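Local coordinates for putative beta-glucosidase (Bifidobacterium adolescentis, PDB 5WAB), which hydrolyses beta-glucosidic linkages as a family 3 glycoside hydrolase, and may also release the terminal arabinopyranosyl unit of ginsenoside Rb2, at residues L12-K17 and E272-M277; A18-G23 and R276-M281; D258-A263 and G267-E272; W27-V32 and L247-P252. All coordinates share one frame; numbering follows the deposited sequence.

Interaction 1 of 4, residues L12-K17 and E272-M277; sequences LTLEEK and EQLDRM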
loop_
_atom_site.group_PDB
_atom_site.type_symbol
_atom_site.label_atom_id
_atom_site.label_comp_id
_atom_site.label_asym_id
_atom_site.label_seq_id
_atom_site.Cartn_x
_atom_site.Cartn_y
_atom_site.Cartn_z
ATOM N N LEU A 12 -23.970 19.753 -24.843
ATOM C CA LEU A 12 -23.134 20.837 -24.354
ATOM C C LEU A 12 -22.581 21.680 -25.498
ATOM O O LEU A 12 -22.277 21.170 -26.582
ATOM C CB LEU A 12 -21.970 20.282 -23.532
ATOM C CG LEU A 12 -22.430 19.355 -22.408
ATOM C CD1 LEU A 12 -21.238 18.754 -21.687
ATOM C CD2 LEU A 12 -23.368 20.080 -21.446
ATOM N N THR A 13 -22.430 22.976 -25.235
ATOM C CA THR A 13 -21.685 23.841 -26.133
ATOM C C THR A 13 -20.186 23.592 -25.952
ATOM O O THR A 13 -19.754 22.850 -25.062
ATOM C CB THR A 13 -22.007 25.314 -25.873
ATOM O OG1 THR A 13 -21.470 25.703 -24.606
ATOM C CG2 THR A 13 -23.508 25.544 -25.852
ATOM N N LEU A 14 -19.382 24.205 -26.824
ATOM C CA LEU A 14 -17.934 24.070 -26.694
ATOM C C LEU A 14 -17.449 24.591 -25.348
ATOM O O LEU A 14 -16.623 23.949 -24.686
ATOM C CB LEU A 14 -17.229 24.799 -27.834
ATOM C CG LEU A 14 -15.701 24.799 -27.799
ATOM C CD1 LEU A 14 -15.160 23.390 -27.913
ATOM C CD2 LEU A 14 -15.171 25.664 -28.925
ATOM N N GLU A 15 -17.952 25.753 -24.922
ATOM C CA GLU A 15 -17.509 26.321 -23.653
ATOM C C GLU A 15 -17.886 25.417 -22.488
ATOM O O GLU A 15 -17.134 25.302 -21.512
ATOM C CB GLU A 15 -18.095 27.719 -23.454
ATOM C CG GLU A 15 -17.530 28.788 -24.378
ATOM C CD GLU A 15 -18.235 28.832 -25.723
ATOM O OE1 GLU A 15 -19.102 27.969 -25.988
ATOM O OE2 GLU A 15 -17.925 29.743 -26.517
ATOM N N GLU A 16 -19.055 24.776 -22.566
ATOM C CA GLU A 16 -19.455 23.847 -21.516
ATOM C C GLU A 16 -18.603 22.584 -21.537
ATOM O O GLU A 16 -18.271 22.038 -20.481
ATOM C CB GLU A 16 -20.938 23.516 -21.647
ATOM C CG GLU A 16 -21.817 24.707 -21.300
ATOM C CD GLU A 16 -23.269 24.507 -21.684
ATOM O OE1 GLU A 16 -23.545 23.649 -22.551
ATOM O OE2 GLU A 16 -24.138 25.207 -21.112
ATOM N N LYS A 17 -18.253 22.095 -22.726
ATOM C CA LYS A 17 -17.370 20.937 -22.805
ATOM C C LYS A 17 -16.019 21.231 -22.167
ATOM O O LYS A 17 -15.514 20.442 -21.357
ATOM C CB LYS A 17 -17.170 20.525 -24.262
ATOM C CG LYS A 17 -18.383 19.959 -24.952
ATOM C CD LYS A 17 -18.007 19.566 -26.371
ATOM C CE LYS A 17 -19.207 19.141 -27.168
ATOM N NZ LYS A 17 -18.833 18.817 -28.571
ATOM N N GLU A 272 -12.793 15.136 -31.491
ATOM C CA GLU A 272 -13.033 13.832 -30.884
ATOM C C GLU A 272 -12.344 13.718 -29.527
ATOM O O GLU A 272 -12.882 13.101 -28.600
ATOM C CB GLU A 272 -12.558 12.721 -31.819
ATOM C CG GLU A 272 -13.321 12.623 -33.133
ATOM C CD GLU A 272 -12.896 13.670 -34.156
ATOM O OE1 GLU A 272 -11.922 14.411 -33.890
ATOM O OE2 GLU A 272 -13.541 13.746 -35.230
ATOM N N GLN A 273 -11.150 14.304 -29.391
ATOM C CA GLN A 273 -10.415 14.186 -28.134
ATOM C C GLN A 273 -11.093 14.956 -27.010
ATOM O O GLN A 273 -11.212 14.447 -25.891
ATOM C CB GLN A 273 -8.972 14.662 -28.307
ATOM C CG GLN A 273 -8.134 14.562 -27.039
ATOM C CD GLN A 273 -7.954 13.128 -26.555
ATOM O OE1 GLN A 273 -8.190 12.168 -27.292
ATOM N NE2 GLN A 273 -7.532 12.980 -25.312
ATOM N N LEU A 274 -11.548 16.181 -27.285
ATOM C CA LEU A 274 -12.271 16.932 -26.264
ATOM C C LEU A 274 -13.586 16.251 -25.909
ATOM O O LEU A 274 -13.971 16.205 -24.734
ATOM C CB LEU A 274 -12.526 18.360 -26.739
ATOM C CG LEU A 274 -13.309 19.241 -25.762
ATOM C CD1 LEU A 274 -12.655 19.267 -24.393
ATOM C CD2 LEU A 274 -13.447 20.643 -26.316
ATOM N N ASP A 275 -14.297 15.728 -26.912
ATOM C CA ASP A 275 -15.533 15.002 -26.638
ATOM C C ASP A 275 -15.271 13.787 -25.757
ATOM O O ASP A 275 -16.009 13.545 -24.798
ATOM C CB ASP A 275 -16.209 14.605 -27.950
ATOM C CG ASP A 275 -16.998 15.751 -28.567
ATOM O OD1 ASP A 275 -17.063 16.827 -27.939
ATOM O OD2 ASP A 275 -17.533 15.591 -29.686
ATOM N N ARG A 276 -14.210 13.029 -26.046
ATOM C CA ARG A 276 -13.879 11.868 -25.221
ATOM C C ARG A 276 -13.558 12.289 -23.792
ATOM O O ARG A 276 -14.078 11.711 -22.830
ATOM C CB ARG A 276 -12.703 11.104 -25.836
ATOM C CG ARG A 276 -13.100 10.135 -26.936
ATOM C CD ARG A 276 -11.908 9.390 -27.515
ATOM N NE ARG A 276 -10.995 10.319 -28.182
ATOM C CZ ARG A 276 -10.063 9.971 -29.065
ATOM N NH1 ARG A 276 -9.909 8.699 -29.414
ATOM N NH2 ARG A 276 -9.283 10.899 -29.606
ATOM N N MET A 277 -12.718 13.314 -23.636
ATOM C CA MET A 277 -12.323 13.765 -22.306
ATOM C C MET A 277 -13.501 14.322 -21.520
ATOM O O MET A 277 -13.664 14.007 -20.336
ATOM C CB MET A 277 -11.215 14.810 -22.428
ATOM C CG MET A 277 -9.885 14.253 -22.902
ATOM S SD MET A 277 -9.162 13.112 -21.691
ATOM C CE MET A 277 -9.602 11.507 -22.348
#
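The carboxylate of Asp275 is met by the ammonium of Lys17 at one oxygen, on the syn lone pair of OD1, the side that faces OD2. Within helix 271-292, Gln273 CA lies in plane at the edge of the Arg276 guanidinium. The salt bridge between Lys17 NZ and Asp275 OD1 measures 2.7 Å, while Lys17 NZ stays 3.7 Å from Asp275 OD2, an uneven grip on the two oxygens. Lys17 reaches it with a chain fully extended beyond CG, so the last methylenes pass close to the acid as well, and Lys17 CE is 3.2 Å from Asp275 OD1. Beside this charged pair lies an apolar one: Leu14 CD1 touches Leu274 CD2 at 3.6 Å, methyl against methyl, the two side chains crossing at about a right angle. In Leu14 the CG is turned anti to the backbone N (chi1 177°), which swings the isobutyl end towards helix 271-292. Val261 and Ala264 of helix 257-265 also lie against Leu14, which is partly exposed, and Ile260 against Leu274, which is buried. At the start of the short helix, Thr13 and Glu16 close a capping box: Glu16 N donates to Thr13 OG1 at 3.3 Å and Thr13 N donates to Glu16 OE1 at 3.0 Å. Lys35 forms a further salt bridge with that OE1. The arrangement is a helix-helix packing in which a capped N-terminal helix lies against a helix of the TIM-barrel-type family 3 domain, an apolar leucine pair and a lysine-aspartate salt bridge lying side by side.

Interaction 2 of 4, residues A18-G23 and R276-M281; sequences ASLTSG and RMAQGM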
loop_
_atom_site.group_PDB
_atom_site.type_symbol
_atom_site.label_atom_id
_atom_site.label_comp_id
_atom_site.label_asym_id
_atom_site.label_seq_id
_atom_site.Cartn_x
_atom_site.Cartn_y
_atom_site.Cartn_z
ATOM N N ALA A 18 -15.418 22.371 -22.521
ATOM C CA ALA A 18 -14.103 22.713 -21.993
ATOM C C ALA A 18 -14.137 22.958 -20.493
ATOM O O ALA A 18 -13.159 22.657 -19.801
ATOM C CB ALA A 18 -13.540 23.936 -22.716
ATOM N N SER A 19 -15.243 23.493 -19.965
ATOM C CA SER A 19 -15.291 23.739 -18.527
ATOM C C SER A 19 -15.235 22.434 -17.746
ATOM O O SER A 19 -14.689 22.399 -16.639
ATOM C CB SER A 19 -16.543 24.534 -18.145
ATOM O OG SER A 19 -17.728 23.792 -18.363
ATOM N N LEU A 20 -15.779 21.353 -18.308
ATOM C CA LEU A 20 -15.775 20.074 -17.611
ATOM C C LEU A 20 -14.370 19.521 -17.409
ATOM O O LEU A 20 -14.182 18.645 -16.558
ATOM C CB LEU A 20 -16.614 19.054 -18.381
ATOM C CG LEU A 20 -18.126 19.244 -18.398
ATOM C CD1 LEU A 20 -18.743 18.108 -19.183
ATOM C CD2 LEU A 20 -18.698 19.296 -16.991
ATOM N N THR A 21 -13.389 20.008 -18.165
ATOM C CA THR A 21 -12.031 19.491 -18.096
ATOM C C THR A 21 -11.219 20.108 -16.960
ATOM O O THR A 21 -9.996 19.906 -16.906
ATOM C CB THR A 21 -11.330 19.697 -19.442
ATOM O OG1 THR A 21 -11.152 21.095 -19.692
ATOM C CG2 THR A 21 -12.186 19.111 -20.553
ATOM N N SER A 22 -11.874 20.849 -16.066
ATOM C CA SER A 22 -11.258 21.370 -14.855
ATOM C C SER A 22 -12.359 21.597 -13.831
ATOM O O SER A 22 -13.480 21.966 -14.184
ATOM C CB SER A 22 -10.489 22.669 -15.109
ATOM O OG SER A 22 -11.380 23.716 -15.438
ATOM N N GLY A 23 -12.023 21.383 -12.563
ATOM C CA GLY A 23 -13.025 21.434 -11.516
ATOM C C GLY A 23 -13.670 22.800 -11.385
ATOM O O GLY A 23 -13.177 23.813 -11.885
ATOM N N ARG A 276 -14.210 13.029 -26.046
ATOM C CA ARG A 276 -13.879 11.868 -25.221
ATOM C C ARG A 276 -13.558 12.289 -23.792
ATOM O O ARG A 276 -14.078 11.711 -22.830
ATOM C CB ARG A 276 -12.703 11.104 -25.836
ATOM C CG ARG A 276 -13.100 10.135 -26.936
ATOM C CD ARG A 276 -11.908 9.390 -27.515
ATOM N NE ARG A 276 -10.995 10.319 -28.182
ATOM C CZ ARG A 276 -10.063 9.971 -29.065
ATOM N NH1 ARG A 276 -9.909 8.699 -29.414
ATOM N NH2 ARG A 276 -9.283 10.899 -29.606
ATOM N N MET A 277 -12.718 13.314 -23.636
ATOM C CA MET A 277 -12.323 13.765 -22.306
ATOM C C MET A 277 -13.501 14.322 -21.520
ATOM O O MET A 277 -13.664 14.007 -20.336
ATOM C CB MET A 277 -11.215 14.810 -22.428
ATOM C CG MET A 277 -9.885 14.253 -22.902
ATOM S SD MET A 277 -9.162 13.112 -21.691
ATOM C CE MET A 277 -9.602 11.507 -22.348
ATOM N N ALA A 278 -14.340 15.144 -22.165
ATOM C CA ALA A 278 -15.464 15.770 -21.472
ATOM C C ALA A 278 -16.589 14.777 -21.211
ATOM O O ALA A 278 -17.249 14.842 -20.167
ATOM C CB ALA A 278 -15.982 16.959 -22.281
ATOM N N GLN A 279 -16.844 13.867 -22.155
ATOM C CA GLN A 279 -17.882 12.865 -21.943
ATOM C C GLN A 279 -17.550 11.980 -20.753
ATOM O O GLN A 279 -18.440 11.597 -19.986
ATOM C CB GLN A 279 -18.068 12.017 -23.202
ATOM C CG GLN A 279 -19.108 10.909 -23.069
ATOM C CD GLN A 279 -20.495 11.437 -22.752
ATOM O OE1 GLN A 279 -20.945 12.434 -23.318
ATOM N NE2 GLN A 279 -21.180 10.767 -21.838
ATOM N N GLY A 280 -16.270 11.662 -20.575
ATOM C CA GLY A 280 -15.872 10.899 -19.407
ATOM C C GLY A 280 -16.260 11.590 -18.116
ATOM O O GLY A 280 -16.700 10.943 -17.162
ATOM N N MET A 281 -16.136 12.922 -18.083
ATOM C CA MET A 281 -16.540 13.675 -16.901
ATOM C C MET A 281 -18.048 13.626 -16.706
ATOM O O MET A 281 -18.521 13.649 -15.562
ATOM C CB MET A 281 -16.058 15.119 -17.007
ATOM C CG MET A 281 -14.546 15.259 -17.011
ATOM S SD MET A 281 -13.728 14.280 -15.731
ATOM C CE MET A 281 -14.468 14.952 -14.236
#
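Leu20 and Ala278 bring the two backbones to 5.8 Å between their CA atoms, close enough that main-chain oxygens as well as side chains share in the contact. Residues 276-281 are regular helix, with Gly280 N bonded to Arg276 O, whereas residues 18-23 include a type I beta turn from Ser19 to Ser22. Two donors of Thr21 converge on Ala18 O: the backbone N at 3.1 Å and the hydroxyl OG1, whose 2.5 Å is short enough to leave its exact length doubtful. Leu20 carries the contact. Its CD1 methyl rests 3.7 Å from Ala278 O and 4.3 Å from Ala278 CB; chi1 of -70° places CG beside the backbone N, and from there CD1 reaches Ala278. The pairing is of the N-terminal helix and its outgoing loop with the long helix 271-292 of the TIM-barrel-type domain, and it is buried. Further along that helix, Met281 meets the backbone end of Leu20: CG of Met281 lies 3.4 Å from Leu20 O, and Met281 CB is 4.2 Å from Leu20 CB. The Met281 chain bends at chi2 and chi3, and it is CB and CG that make the approach. Leu12 and Val282 also lie against Leu20. In and just after the turn, Thr21 and Gly23 share backbone hydrogen bonds with Glu250, and Ser22 OG bonds to Asp257, which ties the loop to the chain preceding helix 257-265 and to the first turn of that helix.

Interaction 3 of 4, residues D258-A263 and G267-E272; sequences DQIVYA and GRIQPE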
loop_
_atom_site.group_PDB
_atom_site.type_symbol
_atom_site.label_atom_id
_atom_site.label_comp_id
_atom_site.label_asym_id
_atom_site.label_seq_id
_atom_site.Cartn_x
_atom_site.Cartn_y
_atom_site.Cartn_z
ATOM N N ASP A 258 -10.344 28.649 -21.132
ATOM C CA ASP A 258 -10.348 29.348 -22.410
ATOM C C ASP A 258 -9.274 28.794 -23.337
ATOM O O ASP A 258 -9.428 28.838 -24.565
ATOM C CB ASP A 258 -10.168 30.855 -22.181
ATOM C CG ASP A 258 -8.839 31.203 -21.503
ATOM O OD1 ASP A 258 -8.449 30.497 -20.549
ATOM O OD2 ASP A 258 -8.193 32.200 -21.901
ATOM N N GLN A 259 -8.194 28.245 -22.768
ATOM C CA GLN A 259 -7.155 27.620 -23.579
ATOM C C GLN A 259 -7.654 26.354 -24.267
ATOM O O GLN A 259 -7.236 26.059 -25.394
ATOM C CB GLN A 259 -5.928 27.316 -22.716
ATOM C CG GLN A 259 -5.332 28.545 -22.055
ATOM C CD GLN A 259 -4.173 28.222 -21.127
ATOM O OE1 GLN A 259 -3.650 27.105 -21.122
ATOM N NE2 GLN A 259 -3.759 29.209 -20.337
ATOM N N ILE A 260 -8.542 25.597 -23.617
ATOM C CA ILE A 260 -9.129 24.436 -24.280
ATOM C C ILE A 260 -10.031 24.881 -25.422
ATOM O O ILE A 260 -10.032 24.276 -26.501
ATOM C CB ILE A 260 -9.889 23.557 -23.268
ATOM C CG1 ILE A 260 -8.985 23.179 -22.091
ATOM C CG2 ILE A 260 -10.473 22.320 -23.964
ATOM C CD1 ILE A 260 -7.746 22.372 -22.484
ATOM N N VAL A 261 -10.802 25.951 -25.207
ATOM C CA VAL A 261 -11.720 26.443 -26.234
ATOM C C VAL A 261 -10.948 26.934 -27.453
ATOM O O VAL A 261 -11.283 26.603 -28.598
ATOM C CB VAL A 261 -12.617 27.552 -25.659
ATOM C CG1 VAL A 261 -13.507 28.130 -26.746
ATOM C CG2 VAL A 261 -13.448 27.013 -24.521
ATOM N N TYR A 262 -9.912 27.747 -27.222
ATOM C CA TYR A 262 -9.099 28.264 -28.318
ATOM C C TYR A 262 -8.426 27.130 -29.081
ATOM O O TYR A 262 -8.430 27.110 -30.317
ATOM C CB TYR A 262 -8.060 29.241 -27.770
ATOM C CG TYR A 262 -8.673 30.503 -27.214
ATOM C CD1 TYR A 262 -9.849 31.020 -27.743
ATOM C CD2 TYR A 262 -8.091 31.166 -26.142
ATOM C CE1 TYR A 262 -10.416 32.168 -27.230
ATOM C CE2 TYR A 262 -8.654 32.316 -25.622
ATOM C CZ TYR A 262 -9.817 32.812 -26.168
ATOM O OH TYR A 262 -10.377 33.955 -25.649
ATOM N N ALA A 263 -7.826 26.181 -28.353
ATOM C CA ALA A 263 -7.132 25.064 -28.987
ATOM C C ALA A 263 -8.095 24.153 -29.739
ATOM O O ALA A 263 -7.727 23.579 -30.772
ATOM C CB ALA A 263 -6.348 24.268 -27.944
ATOM N N GLY A 267 -7.340 23.719 -34.114
ATOM C CA GLY A 267 -6.770 22.446 -34.507
ATOM C C GLY A 267 -5.689 21.872 -33.620
ATOM O O GLY A 267 -5.063 20.883 -34.013
ATOM N N ARG A 268 -5.446 22.439 -32.438
ATOM C CA ARG A 268 -4.499 21.823 -31.513
ATOM C C ARG A 268 -5.120 20.686 -30.716
ATOM O O ARG A 268 -4.388 19.831 -30.211
ATOM C CB ARG A 268 -3.922 22.863 -30.560
ATOM C CG ARG A 268 -2.858 23.733 -31.185
ATOM C CD ARG A 268 -2.418 24.788 -30.204
ATOM N NE ARG A 268 -3.465 25.781 -29.993
ATOM C CZ ARG A 268 -3.559 26.531 -28.904
ATOM N NH1 ARG A 268 -2.680 26.385 -27.925
ATOM N NH2 ARG A 268 -4.539 27.413 -28.785
ATOM N N ILE A 269 -6.444 20.667 -30.587
ATOM C CA ILE A 269 -7.176 19.572 -29.968
ATOM C C ILE A 269 -8.202 19.087 -30.980
ATOM O O ILE A 269 -9.026 19.878 -31.457
ATOM C CB ILE A 269 -7.865 20.007 -28.666
ATOM C CG1 ILE A 269 -6.841 20.505 -27.645
ATOM C CG2 ILE A 269 -8.673 18.862 -28.086
ATOM C CD1 ILE A 269 -7.464 21.051 -26.396
ATOM N N GLN A 270 -8.142 17.801 -31.324
ATOM C CA GLN A 270 -9.161 17.228 -32.191
ATOM C C GLN A 270 -10.512 17.250 -31.481
ATOM O O GLN A 270 -10.582 16.995 -30.271
ATOM C CB GLN A 270 -8.808 15.797 -32.604
ATOM C CG GLN A 270 -7.476 15.650 -33.317
ATOM C CD GLN A 270 -7.449 16.345 -34.664
ATOM O OE1 GLN A 270 -8.291 16.085 -35.524
ATOM N NE2 GLN A 270 -6.486 17.242 -34.853
ATOM N N PRO A 271 -11.592 17.582 -32.193
ATOM C CA PRO A 271 -12.927 17.567 -31.570
ATOM C C PRO A 271 -13.280 16.243 -30.933
ATOM O O PRO A 271 -13.996 16.217 -29.924
ATOM C CB PRO A 271 -13.858 17.893 -32.746
ATOM C CG PRO A 271 -13.007 18.699 -33.669
ATOM C CD PRO A 271 -11.624 18.111 -33.566
ATOM N N GLU A 272 -12.793 15.136 -31.491
ATOM C CA GLU A 272 -13.033 13.832 -30.884
ATOM C C GLU A 272 -12.344 13.718 -29.527
ATOM O O GLU A 272 -12.882 13.101 -28.600
ATOM C CB GLU A 272 -12.558 12.721 -31.819
ATOM C CG GLU A 272 -13.321 12.623 -33.133
ATOM C CD GLU A 272 -12.896 13.670 -34.156
ATOM O OE1 GLU A 272 -11.922 14.411 -33.890
ATOM O OE2 GLU A 272 -13.541 13.746 -35.230
#
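Ala263 O is gripped by two backbone donors from the following loop, Ile269 N at 3.2 Å and, weakly, Arg268 N at 3.0 Å. The site belongs to the short loop joining helix 257-265 to helix 271-292 in the TIM-barrel-type domain. Gly267 makes the tight turn possible by taking a left-handed backbone conformation (phi 85°), common for glycine just past a helix end. The Ile269 N-H comes in from above the carbonyl plane, 60° out of it, rather than on a lone pair. Over the same alanine the Arg268 side chain folds back through a bend at chi3 (-70°), laying one face of its guanidinium on the methyl: Ala263 CB sits 3.6 Å above the plane of the Arg268 group, displaced from its centre. The guanidinium NH2 of Arg268 runs close to the helix backbone, 3.5 Å from Ala263 CA, while its NE is held by a salt bridge to Asp266. Ile269 approaches from the buried side, where Leu243 of helix 239-245 and Leu274 also pack on it. Its extended branch ends in a methyl that touches two residues of helix 257-265: CD1 of Ile269 is 3.7 Å from Ala263 CB and 4.1 Å from Ile260 CG2.

Interaction 4 of 4, residues W27-V32 and L247-P252; sequences WHLQGV and LNLEMP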
loop_
_atom_site.group_PDB
_atom_site.type_symbol
_atom_site.label_atom_id
_atom_site.label_comp_id
_atom_site.label_asym_id
_atom_site.label_seq_id
_atom_site.Cartn_x
_atom_site.Cartn_y
_atom_site.Cartn_z
ATOM N N TRP A 27 -12.233 21.714 -4.883
ATOM C CA TRP A 27 -12.791 20.521 -4.259
ATOM C C TRP A 27 -14.085 20.048 -4.904
ATOM O O TRP A 27 -14.767 19.190 -4.324
ATOM C CB TRP A 27 -13.009 20.755 -2.766
ATOM C CG TRP A 27 -11.730 21.051 -2.075
ATOM C CD1 TRP A 27 -10.704 20.183 -1.848
ATOM C CD2 TRP A 27 -11.317 22.312 -1.544
ATOM N NE1 TRP A 27 -9.678 20.825 -1.196
ATOM C CE2 TRP A 27 -10.032 22.134 -0.998
ATOM C CE3 TRP A 27 -11.913 23.574 -1.472
ATOM C CZ2 TRP A 27 -9.333 23.172 -0.385
ATOM C CZ3 TRP A 27 -11.219 24.602 -0.865
ATOM C CH2 TRP A 27 -9.942 24.396 -0.330
ATOM N N HIS A 28 -14.446 20.577 -6.069
ATOM C CA HIS A 28 -15.667 20.190 -6.753
ATOM C C HIS A 28 -15.387 20.008 -8.234
ATOM O O HIS A 28 -14.579 20.728 -8.824
ATOM C CB HIS A 28 -16.781 21.226 -6.570
ATOM C CG HIS A 28 -17.230 21.383 -5.153
ATOM N ND1 HIS A 28 -16.517 22.101 -4.218
ATOM C CD2 HIS A 28 -18.311 20.888 -4.505
ATOM C CE1 HIS A 28 -17.152 22.058 -3.060
ATOM N NE2 HIS A 28 -18.243 21.329 -3.207
ATOM N N LEU A 29 -16.080 19.043 -8.830
ATOM C CA LEU A 29 -16.103 18.919 -10.273
ATOM C C LEU A 29 -16.779 20.153 -10.878
ATOM O O LEU A 29 -17.410 20.952 -10.180
ATOM C CB LEU A 29 -16.840 17.643 -10.675
ATOM C CG LEU A 29 -16.365 16.328 -10.049
ATOM C CD1 LEU A 29 -17.304 15.188 -10.435
ATOM C CD2 LEU A 29 -14.939 16.000 -10.453
ATOM N N GLN A 30 -16.625 20.322 -12.189
ATOM C CA GLN A 30 -17.266 21.452 -12.849
ATOM C C GLN A 30 -18.766 21.211 -12.901
ATOM O O GLN A 30 -19.224 20.210 -13.460
ATOM C CB GLN A 30 -16.717 21.655 -14.258
ATOM C CG GLN A 30 -17.427 22.765 -15.030
ATOM C CD GLN A 30 -17.379 24.123 -14.324
ATOM O OE1 GLN A 30 -16.301 24.634 -13.996
ATOM N NE2 GLN A 30 -18.550 24.718 -14.102
ATOM N N GLY A 31 -19.527 22.114 -12.309
ATOM C CA GLY A 31 -20.965 21.997 -12.370
ATOM C C GLY A 31 -21.567 22.733 -13.546
ATOM O O GLY A 31 -21.390 23.948 -13.686
ATOM N N VAL A 32 -22.245 21.994 -14.421
ATOM C CA VAL A 32 -23.096 22.583 -15.445
ATOM C C VAL A 32 -24.519 22.270 -15.002
ATOM O O VAL A 32 -25.206 21.439 -15.610
ATOM C CB VAL A 32 -22.787 22.020 -16.845
ATOM C CG1 VAL A 32 -23.439 22.877 -17.927
ATOM C CG2 VAL A 32 -21.287 21.910 -17.067
ATOM N N LEU A 247 -5.540 13.386 -19.974
ATOM C CA LEU A 247 -5.942 13.913 -18.675
ATOM C C LEU A 247 -7.310 14.574 -18.805
ATOM O O LEU A 247 -7.456 15.590 -19.496
ATOM C CB LEU A 247 -4.916 14.912 -18.158
ATOM C CG LEU A 247 -5.158 15.322 -16.708
ATOM C CD1 LEU A 247 -4.354 14.425 -15.765
ATOM C CD2 LEU A 247 -4.831 16.790 -16.510
ATOM N N ASN A 248 -8.318 14.002 -18.153
ATOM C CA ASN A 248 -9.663 14.551 -18.269
ATOM C C ASN A 248 -9.850 15.827 -17.462
ATOM O O ASN A 248 -10.583 16.723 -17.891
ATOM C CB ASN A 248 -10.690 13.518 -17.826
ATOM C CG ASN A 248 -10.583 12.234 -18.608
ATOM O OD1 ASN A 248 -9.657 11.445 -18.406
ATOM N ND2 ASN A 248 -11.522 12.020 -19.521
ATOM N N LEU A 249 -9.219 15.934 -16.298
ATOM C CA LEU A 249 -9.623 16.925 -15.306
ATOM C C LEU A 249 -8.404 17.607 -14.703
ATOM O O LEU A 249 -7.550 16.944 -14.100
ATOM C CB LEU A 249 -10.459 16.262 -14.208
ATOM C CG LEU A 249 -11.074 17.144 -13.121
ATOM C CD1 LEU A 249 -12.185 18.032 -13.667
ATOM C CD2 LEU A 249 -11.578 16.280 -11.978
ATOM N N GLU A 250 -8.359 18.934 -14.814
ATOM C CA GLU A 250 -7.369 19.738 -14.110
ATOM C C GLU A 250 -7.901 20.073 -12.725
ATOM O O GLU A 250 -9.030 20.558 -12.588
ATOM C CB GLU A 250 -7.056 21.033 -14.863
ATOM C CG GLU A 250 -6.050 21.928 -14.136
ATOM C CD GLU A 250 -6.201 23.414 -14.458
ATOM O OE1 GLU A 250 -7.334 23.862 -14.727
ATOM O OE2 GLU A 250 -5.182 24.140 -14.434
ATOM N N MET A 251 -7.092 19.801 -11.699
ATOM C CA MET A 251 -7.423 20.155 -10.328
ATOM C C MET A 251 -6.169 20.708 -9.658
ATOM O O MET A 251 -5.080 20.125 -9.809
ATOM C CB MET A 251 -7.960 18.953 -9.549
ATOM C CG MET A 251 -9.293 18.432 -10.055
ATOM S SD MET A 251 -10.684 19.535 -9.769
ATOM C CE MET A 251 -10.782 19.527 -7.978
ATOM N N PRO A 252 -6.267 21.841 -8.952
ATOM C CA PRO A 252 -7.475 22.664 -8.891
ATOM C C PRO A 252 -7.573 23.503 -10.155
ATOM O O PRO A 252 -6.593 23.567 -10.899
ATOM C CB PRO A 252 -7.244 23.526 -7.649
ATOM C CG PRO A 252 -5.768 23.707 -7.612
ATOM C CD PRO A 252 -5.182 22.405 -8.129
#
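Leu29 and Leu249 set their side chains at about a right angle to one another and meet methyl to methyl, CD2 of Leu29 lying 3.7 Å from CD2 of Leu249. The pair lies between loops flanking the two outermost strands of the five-stranded parallel sheet. Trp27 shares a backbone hydrogen bond with Ile42 of strand 41-44 and Leu29 with Tyr40 just before it, while Leu249 bonds with Val229 of strand 228-230 and with Ser231 just after it. The contact thus bridges the two edges through side chains, consistent with closure of a TIM-barrel-type domain. The leucines start from different torsions: CG of Leu249 stands anti to its own backbone N (chi1 -175°), while CG of Leu29 lies beside the N (chi1 -54°), and from these starts the two branches converge. Met281 of helix 271-292 packs on both leucines. Met251 contributes a second, looser contact; its chain bends at chi2 and chi3, and the thioether end reaches the backbone of Trp27 and His28. The ND1 of His28 is hydrogen-bonded to Asp25. Met251 CE ends 4.1 Å from Trp27 N and equally far from His28 O.

In the fold
Interactions 1 and 2 follow one another along the same pair of elements, helix 14-19 with its outgoing loop and helix 271-292, about 7 Å apart between centres. Interaction 1 lies farther out and mixes a salt bridge with apolar packing; interaction 2 is buried and relies on apolar contacts. Interaction 3, partly exposed, combines a carbonyl gripped by loop N-H groups, an arginine face on a methyl and apolar packing; its Ile260 reaches both Leu274 of interaction 1 and Ala18 of interaction 2. Interaction 4, largely buried and apolar, joins loops at the edges of the barrel sheet; Thr21 O to Glu250 N and Met277 O to Asn248 ND2 tie it to interaction 2. Interactions 3 and 4 do not touch.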